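PDB 5MQR: beta-L-arabinobiosidase from Bacteroides thetaiotaomicron, which probably hydrolyses glycosidic bonds in complex plant pectin for a gut bacterium, joining a sialidase-like beta-propeller to a further glycoside hydrolase domain. Local coordinates for residues K280-S285 and F304-A309; T323-S328 and A335-K340. All coordinates share one frame; numbering follows the deposited sequence.

Interaction 1 (K280-S285 and F304-A309); sequences KHALTS and FVNSNA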
ATOM      1  N   LYS A 280     -18.166  23.010  12.004  1.00 26.48           N
ATOM      2  CA  LYS A 280     -19.368  22.439  11.380  1.00 27.98           C
ATOM      3  C   LYS A 280     -19.629  22.961   9.955  1.00 29.49           C
ATOM      4  O   LYS A 280     -19.336  24.141   9.636  1.00 30.44           O
ATOM      5  CB  LYS A 280     -20.598  22.750  12.220  1.00 29.00           C
ATOM      6  CG  LYS A 280     -20.738  21.899  13.464  1.00 29.07           C
ATOM      7  CD  LYS A 280     -22.163  21.980  13.993  1.00 29.57           C
ATOM      8  CE  LYS A 280     -22.313  21.150  15.253  1.00 29.69           C
ATOM      9  NZ  LYS A 280     -23.761  20.999  15.554  1.00 30.78           N
ATOM     10  N   HIS A 281     -20.183  22.077   9.118  1.00 30.11           N
ATOM     11  CA  HIS A 281     -20.377  22.315   7.661  1.00 30.81           C
ATOM     12  C   HIS A 281     -19.056  22.347   6.908  1.00 29.52           C
ATOM     13  O   HIS A 281     -18.981  22.796   5.767  1.00 29.16           O
ATOM     14  CB  HIS A 281     -21.198  23.588   7.378  1.00 32.95           C
ATOM     15  CG  HIS A 281     -22.523  23.607   8.070  1.00 35.64           C
ATOM     16  ND1 HIS A 281     -23.611  22.887   7.613  1.00 36.70           N
ATOM     17  CD2 HIS A 281     -22.935  24.241   9.194  1.00 37.31           C
ATOM     18  CE1 HIS A 281     -24.636  23.079   8.424  1.00 37.39           C
ATOM     19  NE2 HIS A 281     -24.252  23.898   9.389  1.00 37.92           N
ATOM     20  N   ALA A 282     -18.018  21.831   7.555  1.00 28.40           N
ATOM     21  CA  ALA A 282     -16.665  21.928   7.080  1.00 27.24           C
ATOM     22  C   ALA A 282     -16.256  23.349   6.647  1.00 26.51           C
ATOM     23  O   ALA A 282     -15.480  23.507   5.713  1.00 25.71           O
ATOM     24  CB  ALA A 282     -16.452  20.898   5.977  1.00 26.74           C
ATOM     25  N   LEU A 283     -16.747  24.382   7.339  1.00 26.71           N
ATOM     26  CA  LEU A 283     -16.108  25.695   7.225  1.00 27.40           C
ATOM     27  C   LEU A 283     -14.632  25.525   7.620  1.00 26.65           C
ATOM     28  O   LEU A 283     -14.265  24.679   8.464  1.00 25.49           O
ATOM     29  CB  LEU A 283     -16.768  26.777   8.085  1.00 28.41           C
ATOM     30  CG  LEU A 283     -18.236  27.149   7.789  1.00 29.60           C
ATOM     31  CD1 LEU A 283     -18.739  28.202   8.755  1.00 30.09           C
ATOM     32  CD2 LEU A 283     -18.467  27.643   6.377  1.00 30.09           C
ATOM     33  N   THR A 284     -13.775  26.297   6.972  1.00 26.71           N
ATOM     34  CA  THR A 284     -12.347  26.073   7.128  1.00 26.01           C
ATOM     35  C   THR A 284     -11.541  27.341   6.925  1.00 26.58           C
ATOM     36  O   THR A 284     -11.929  28.222   6.166  1.00 26.84           O
ATOM     37  CB  THR A 284     -11.888  24.923   6.231  1.00 24.90           C
ATOM     38  OG1 THR A 284     -10.553  24.530   6.584  1.00 24.08           O
ATOM     39  CG2 THR A 284     -11.968  25.332   4.766  1.00 25.31           C
ATOM     40  N   SER A 285     -10.428  27.427   7.650  1.00 27.15           N
ATOM     41  CA  SER A 285      -9.509  28.550   7.541  1.00 27.91           C
ATOM     42  C   SER A 285      -8.074  28.125   7.877  1.00 28.75           C
ATOM     43  O   SER A 285      -7.748  26.915   7.983  1.00 27.50           O
ATOM     44  CB  SER A 285      -9.971  29.714   8.425  1.00 28.13           C
ATOM     45  OG  SER A 285      -9.131  30.827   8.267  1.00 27.98           O
ATOM     46  N   PHE A 304     -16.012  18.839   0.022  1.00 24.33           N
ATOM     47  CA  PHE A 304     -16.459  18.076   1.182  1.00 23.93           C
ATOM     48  C   PHE A 304     -17.990  18.058   1.232  1.00 24.48           C
ATOM     49  O   PHE A 304     -18.661  19.085   1.061  1.00 24.96           O
ATOM     50  CB  PHE A 304     -15.898  18.640   2.510  1.00 23.25           C
ATOM     51  CG  PHE A 304     -14.559  18.104   2.881  1.00 22.28           C
ATOM     52  CD1 PHE A 304     -13.392  18.736   2.458  1.00 22.44           C
ATOM     53  CD2 PHE A 304     -14.451  16.964   3.662  1.00 22.16           C
ATOM     54  CE1 PHE A 304     -12.139  18.223   2.782  1.00 21.61           C
ATOM     55  CE2 PHE A 304     -13.204  16.462   4.017  1.00 21.64           C
ATOM     56  CZ  PHE A 304     -12.047  17.091   3.565  1.00 21.60           C
ATOM     57  N   VAL A 305     -18.524  16.861   1.429  1.00 24.26           N
ATOM     58  CA  VAL A 305     -19.931  16.682   1.736  1.00 24.02           C
ATOM     59  C   VAL A 305     -19.992  16.496   3.249  1.00 24.13           C
ATOM     60  O   VAL A 305     -19.443  15.544   3.787  1.00 23.31           O
ATOM     61  CB  VAL A 305     -20.517  15.478   0.957  1.00 23.48           C
ATOM     62  CG1 VAL A 305     -22.024  15.359   1.173  1.00 23.23           C
ATOM     63  CG2 VAL A 305     -20.183  15.647  -0.526  1.00 23.07           C
ATOM     64  N   ASN A 306     -20.652  17.435   3.917  1.00 24.71           N
ATOM     65  CA  ASN A 306     -20.705  17.499   5.352  1.00 25.33           C
ATOM     66  C   ASN A 306     -21.782  18.493   5.690  1.00 26.39           C
ATOM     67  O   ASN A 306     -22.084  19.418   4.925  1.00 26.28           O
ATOM     68  CB  ASN A 306     -19.353  17.939   5.955  1.00 25.23           C
ATOM     69  CG  ASN A 306     -19.274  17.745   7.470  1.00 25.49           C
ATOM     70  OD1 ASN A 306     -18.934  18.675   8.202  1.00 25.94           O
ATOM     71  ND2 ASN A 306     -19.610  16.548   7.946  1.00 25.25           N
ATOM     72  N   SER A 307     -22.367  18.295   6.855  1.00 28.08           N
ATOM     73  CA  SER A 307     -23.479  19.120   7.275  1.00 29.79           C
ATOM     74  C   SER A 307     -23.246  19.512   8.732  1.00 30.50           C
ATOM     75  O   SER A 307     -22.231  20.127   9.037  1.00 30.50           O
ATOM     76  CB  SER A 307     -24.785  18.353   7.010  1.00 29.87           C
ATOM     77  OG  SER A 307     -25.902  19.046   7.506  1.00 31.64           O
ATOM     78  N   ASN A 308     -24.121  19.062   9.625  1.00 31.84           N
ATOM     79  CA  ASN A 308     -24.298  19.638  10.923  1.00 33.44           C
ATOM     80  C   ASN A 308     -23.725  18.818  12.070  1.00 31.19           C
ATOM     81  O   ASN A 308     -23.815  19.230  13.212  1.00 31.02           O
ATOM     82  CB  ASN A 308     -25.804  19.777  11.157  1.00 37.52           C
ATOM     83  CG  ASN A 308     -26.142  21.085  11.791  1.00 42.00           C
ATOM     84  OD1 ASN A 308     -25.743  22.128  11.280  1.00 47.65           O
ATOM     85  ND2 ASN A 308     -26.850  21.055  12.923  1.00 45.01           N
ATOM     86  N   ALA A 309     -23.162  17.654  11.782  1.00 28.98           N
ATOM     87  CA  ALA A 309     -22.827  16.696  12.827  1.00 27.98           C
ATOM     88  C   ALA A 309     -21.321  16.644  13.193  1.00 26.66           C
ATOM     89  O   ALA A 309     -20.855  15.615  13.708  1.00 25.66           O
ATOM     90  CB  ALA A 309     -23.340  15.326  12.415  1.00 27.63           C
TER
HETATM   91  O   HOH W   1     -24.404  21.395   4.750  1.00 37.89           O
HETATM   92  O   HOH W   2     -20.188  21.565   3.423  1.00 39.34           O
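Ala282 and Phe304 meet through their CB atoms, 4.2 Å apart, and the CB of Asn306 rests beside the same methyl group. This is the close-packed, apolar end of the contact. Alanine suits it because a small side chain lets the turn at 280-282 settle against the passing loop. Asn306 is buried here: its OD1 lies 3.3 Å from the amide N of Ala282, and its amide nitrogen finds its partner in Asn326.

Next along, Ser307 O accepts a short but strongly bent, weak bond from His281 N (2.8 Å). The same oxygen sits 3.3 Å above one face of the imidazole, displaced toward its rim. Beyond it His281 and Asn308 run side by side, their planes 55° apart, with His281 NE2 3.0 Å from Asn308 OD1. The Ser307 hydroxyl turns elsewhere, to Glu329.

Lys280 reaches across at the far end. With CG anti to its carbonyl carbon (chi1 -77°) and the chain extended beyond, NZ arrives nearly in line with the C=O of Asn308, bonding its O at 2.9 Å; it also bonds OH of the phosphotyrosine at position 371.

The His281 side is looser and wet. One water lies in the imidazole plane, weakly bonded to ND1, and donates to Asn306 O at 3.1 Å; a second lies near both Asn306 O and His281 O.

The contact thus ties the turn between two strands of one propeller blade to the loop leading into the next. Its settled direct bonds from one segment to the other end on backbone carbonyls, reached by one ammonium group and one weakly bonded backbone N-H, with water serving further carbonyls; the lysine charge is probably shared between a peptide oxygen and the modified tyrosine.

Interaction 2 (T323-S328 and A335-K340); sequences TVYNPS and AISLSK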
ATOM      1  N   THR A 323      -9.441  13.259   7.960  1.00 21.11           N
ATOM      2  CA  THR A 323     -10.692  13.840   8.446  1.00 21.66           C
ATOM      3  C   THR A 323     -11.683  12.714   8.660  1.00 21.72           C
ATOM      4  O   THR A 323     -11.680  11.751   7.900  1.00 22.40           O
ATOM      5  CB  THR A 323     -11.269  14.877   7.475  1.00 21.37           C
ATOM      6  OG1 THR A 323     -11.063  14.430   6.128  1.00 21.53           O
ATOM      7  CG2 THR A 323     -10.594  16.178   7.665  1.00 21.68           C
ATOM      8  N   VAL A 324     -12.490  12.825   9.714  1.00 21.99           N
ATOM      9  CA  VAL A 324     -13.550  11.866  10.032  1.00 21.71           C
ATOM     10  C   VAL A 324     -14.832  12.658  10.204  1.00 21.61           C
ATOM     11  O   VAL A 324     -14.854  13.676  10.885  1.00 21.89           O
ATOM     12  CB  VAL A 324     -13.208  11.051  11.295  1.00 22.18           C
ATOM     13  CG1 VAL A 324     -14.312  10.062  11.638  1.00 22.01           C
ATOM     14  CG2 VAL A 324     -11.895  10.298  11.059  1.00 22.41           C
ATOM     15  N   TYR A 325     -15.881  12.219   9.522  1.00 21.21           N
ATOM     16  CA  TYR A 325     -17.097  13.004   9.375  1.00 20.72           C
ATOM     17  C   TYR A 325     -18.208  12.195   8.748  1.00 20.23           C
ATOM     18  O   TYR A 325     -17.961  11.148   8.172  1.00 19.55           O
ATOM     19  CB  TYR A 325     -16.856  14.253   8.520  1.00 21.08           C
ATOM     20  CG  TYR A 325     -16.354  14.035   7.092  1.00 20.65           C
ATOM     21  CD1 TYR A 325     -15.055  13.592   6.837  1.00 20.80           C
ATOM     22  CD2 TYR A 325     -17.159  14.313   5.998  1.00 20.76           C
ATOM     23  CE1 TYR A 325     -14.579  13.424   5.530  1.00 20.66           C
ATOM     24  CE2 TYR A 325     -16.693  14.141   4.692  1.00 20.82           C
ATOM     25  CZ  TYR A 325     -15.400  13.700   4.466  1.00 20.50           C
ATOM     26  OH  TYR A 325     -14.954  13.509   3.201  1.00 20.14           O
ATOM     27  N   ASN A 326     -19.427  12.718   8.852  1.00 20.43           N
ATOM     28  CA  ASN A 326     -20.577  12.229   8.081  1.00 20.75           C
ATOM     29  C   ASN A 326     -20.499  12.903   6.703  1.00 20.50           C
ATOM     30  O   ASN A 326     -20.671  14.104   6.631  1.00 20.52           O
ATOM     31  CB  ASN A 326     -21.912  12.568   8.768  1.00 21.14           C
ATOM     32  CG  ASN A 326     -22.007  12.000  10.190  1.00 21.65           C
ATOM     33  OD1 ASN A 326     -21.877  12.743  11.196  1.00 22.59           O
ATOM     34  ND2 ASN A 326     -22.232  10.685  10.287  1.00 21.03           N
ATOM     35  N   PRO A 327     -20.248  12.124   5.624  1.00 20.46           N
ATOM     36  CA  PRO A 327     -20.110  12.636   4.264  1.00 20.82           C
ATOM     37  C   PRO A 327     -21.490  12.823   3.613  1.00 21.62           C
ATOM     38  O   PRO A 327     -21.765  12.307   2.525  1.00 21.43           O
ATOM     39  CB  PRO A 327     -19.289  11.535   3.585  1.00 20.31           C
ATOM     40  CG  PRO A 327     -19.841  10.294   4.201  1.00 20.18           C
ATOM     41  CD  PRO A 327     -20.134  10.646   5.631  1.00 20.06           C
ATOM     42  N   SER A 328     -22.363  13.554   4.294  1.00 22.49           N
ATOM     43  CA  SER A 328     -23.776  13.455   4.026  1.00 22.98           C
ATOM     44  C   SER A 328     -24.553  14.528   4.744  1.00 23.14           C
ATOM     45  O   SER A 328     -24.067  15.111   5.723  1.00 22.60           O
ATOM     46  CB  SER A 328     -24.273  12.071   4.473  1.00 23.20           C
ATOM     47  OG  SER A 328     -25.651  11.908   4.173  1.00 24.02           O
ATOM     48  N   ALA A 335     -17.337   8.400   8.075  1.00 20.17           N
ATOM     49  CA  ALA A 335     -16.358   8.114   7.035  1.00 20.06           C
ATOM     50  C   ALA A 335     -15.025   8.781   7.352  1.00 19.78           C
ATOM     51  O   ALA A 335     -14.932   9.632   8.238  1.00 20.02           O
ATOM     52  CB  ALA A 335     -16.891   8.619   5.700  1.00 20.31           C
ATOM     53  N   ILE A 336     -14.009   8.387   6.605  1.00 19.38           N
ATOM     54  CA  ILE A 336     -12.667   8.916   6.740  1.00 19.20           C
ATOM     55  C   ILE A 336     -12.141   9.289   5.342  1.00 19.47           C
ATOM     56  O   ILE A 336     -12.346   8.556   4.356  1.00 18.87           O
ATOM     57  CB  ILE A 336     -11.709   7.934   7.463  1.00 19.13           C
ATOM     58  CG1 ILE A 336     -10.307   8.568   7.631  1.00 19.75           C
ATOM     59  CG2 ILE A 336     -11.626   6.569   6.759  1.00 18.54           C
ATOM     60  CD1 ILE A 336      -9.368   7.770   8.518  1.00 20.28           C
ATOM     61  N   SER A 337     -11.496  10.453   5.280  1.00 19.82           N
ATOM     62  CA  SER A 337     -10.801  10.926   4.102  1.00 20.38           C
ATOM     63  C   SER A 337      -9.334  11.180   4.474  1.00 20.72           C
ATOM     64  O   SER A 337      -9.054  11.717   5.535  1.00 21.66           O
ATOM     65  CB  SER A 337     -11.456  12.220   3.556  1.00 20.34           C
ATOM     66  OG  SER A 337     -12.747  12.018   2.979  1.00 20.03           O
ATOM     67  N   LEU A 338      -8.415  10.822   3.584  1.00 20.97           N
ATOM     68  CA  LEU A 338      -6.967  10.976   3.817  1.00 21.13           C
ATOM     69  C   LEU A 338      -6.338  12.081   2.967  1.00 22.06           C
ATOM     70  O   LEU A 338      -6.860  12.437   1.898  1.00 21.59           O
ATOM     71  CB  LEU A 338      -6.252   9.650   3.530  1.00 20.65           C
ATOM     72  CG  LEU A 338      -6.847   8.433   4.248  1.00 20.51           C
ATOM     73  CD1 LEU A 338      -6.154   7.166   3.793  1.00 20.31           C
ATOM     74  CD2 LEU A 338      -6.794   8.589   5.768  1.00 20.52           C
ATOM     75  N   SER A 339      -5.224  12.619   3.477  1.00 22.47           N
ATOM     76  CA  SER A 339      -4.454  13.685   2.842  1.00 22.76           C
ATOM     77  C   SER A 339      -3.007  13.496   3.229  1.00 23.83           C
ATOM     78  O   SER A 339      -2.720  13.173   4.391  1.00 23.01           O
ATOM     79  CB  SER A 339      -4.898  15.065   3.342  1.00 23.07           C
ATOM     80  OG  SER A 339      -4.099  16.122   2.820  1.00 22.80           O
ATOM     81  N   LYS A 340      -2.109  13.680   2.254  1.00 25.11           N
ATOM     82  CA  LYS A 340      -0.663  13.651   2.502  1.00 26.79           C
ATOM     83  C   LYS A 340      -0.119  14.956   3.069  1.00 26.73           C
ATOM     84  O   LYS A 340       0.951  14.953   3.665  1.00 27.60           O
ATOM     85  CB  LYS A 340       0.108  13.306   1.211  1.00 28.61           C
ATOM     86  CG  LYS A 340       0.081  14.394   0.144  1.00 30.12           C
ATOM     87  CD  LYS A 340       1.119  14.148  -0.920  1.00 33.08           C
ATOM     88  CE  LYS A 340       1.142  15.269  -1.959  1.00 35.09           C
ATOM     89  NZ  LYS A 340       0.960  14.662  -3.306  1.00 37.18           N
TER
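The Tyr325 ring turns its edge to the neighbouring strand: Ser337 CB lies at that edge in the ring plane and Ser337 OG close to it, while the Tyr325 strand's own Thr323 C is also at the edge. Outside the pair, the ring meets that of Phe304 with planes at about 60°. Chi1 of 59° sets the ring between its backbone N and carbonyl, leaning back along its own strand, which brings Tyr325 OH to 2.7 Å from Ser337 OG, where a hydrogen bond is likely. This small buried hydroxyl of Ser337 has a second partner in Thr347 O.

Beneath lies an antiparallel hairpin. Thr323 with Ser337 and Tyr325 with Ala335 are hydrogen-bonded pairs, the first joined by two bonds of 2.9 Å, between Thr323 N and Ser337 O and between Ser337 N and Thr323 O. Val324 and Ile336 form the non-hydrogen-bonded pair on the opposite face, Val324 CG2 to Ile336 CG1 4.2 Å. Pro327 CG packs on Ala335 CB (3.7 Å), where a methyl fits the proline ring.

The chemistry implies a buried hairpin held by regular backbone bonds, with the Tyr325-Ser337 hydroxyl pair probably meeting the polar needs of the side chains on that face.

How the interactions relate
Interactions 1 and 2 follow one another along the chain, and their centres are 11 Å apart. They touch directly: Asn306 ND2 of interaction 1 probably bonds Asn326 O of interaction 2 (3.0 Å), and Val305 O packs 3.2 Å from Tyr325 CE2. The loop 304-309 therefore faces two ways: interaction 1 and the loop's touch on the hairpin link two consecutive four-stranded sheets, while interaction 2 holds the second one together. A bound 1,2-ethanediol, probably from the crystallisation liquor, lies about 4 Å from the Lys280 side chain, perhaps marking a pocket, whereas the sodium ion is about 11 Å from the side chain of Ala335 and belongs to neither contact.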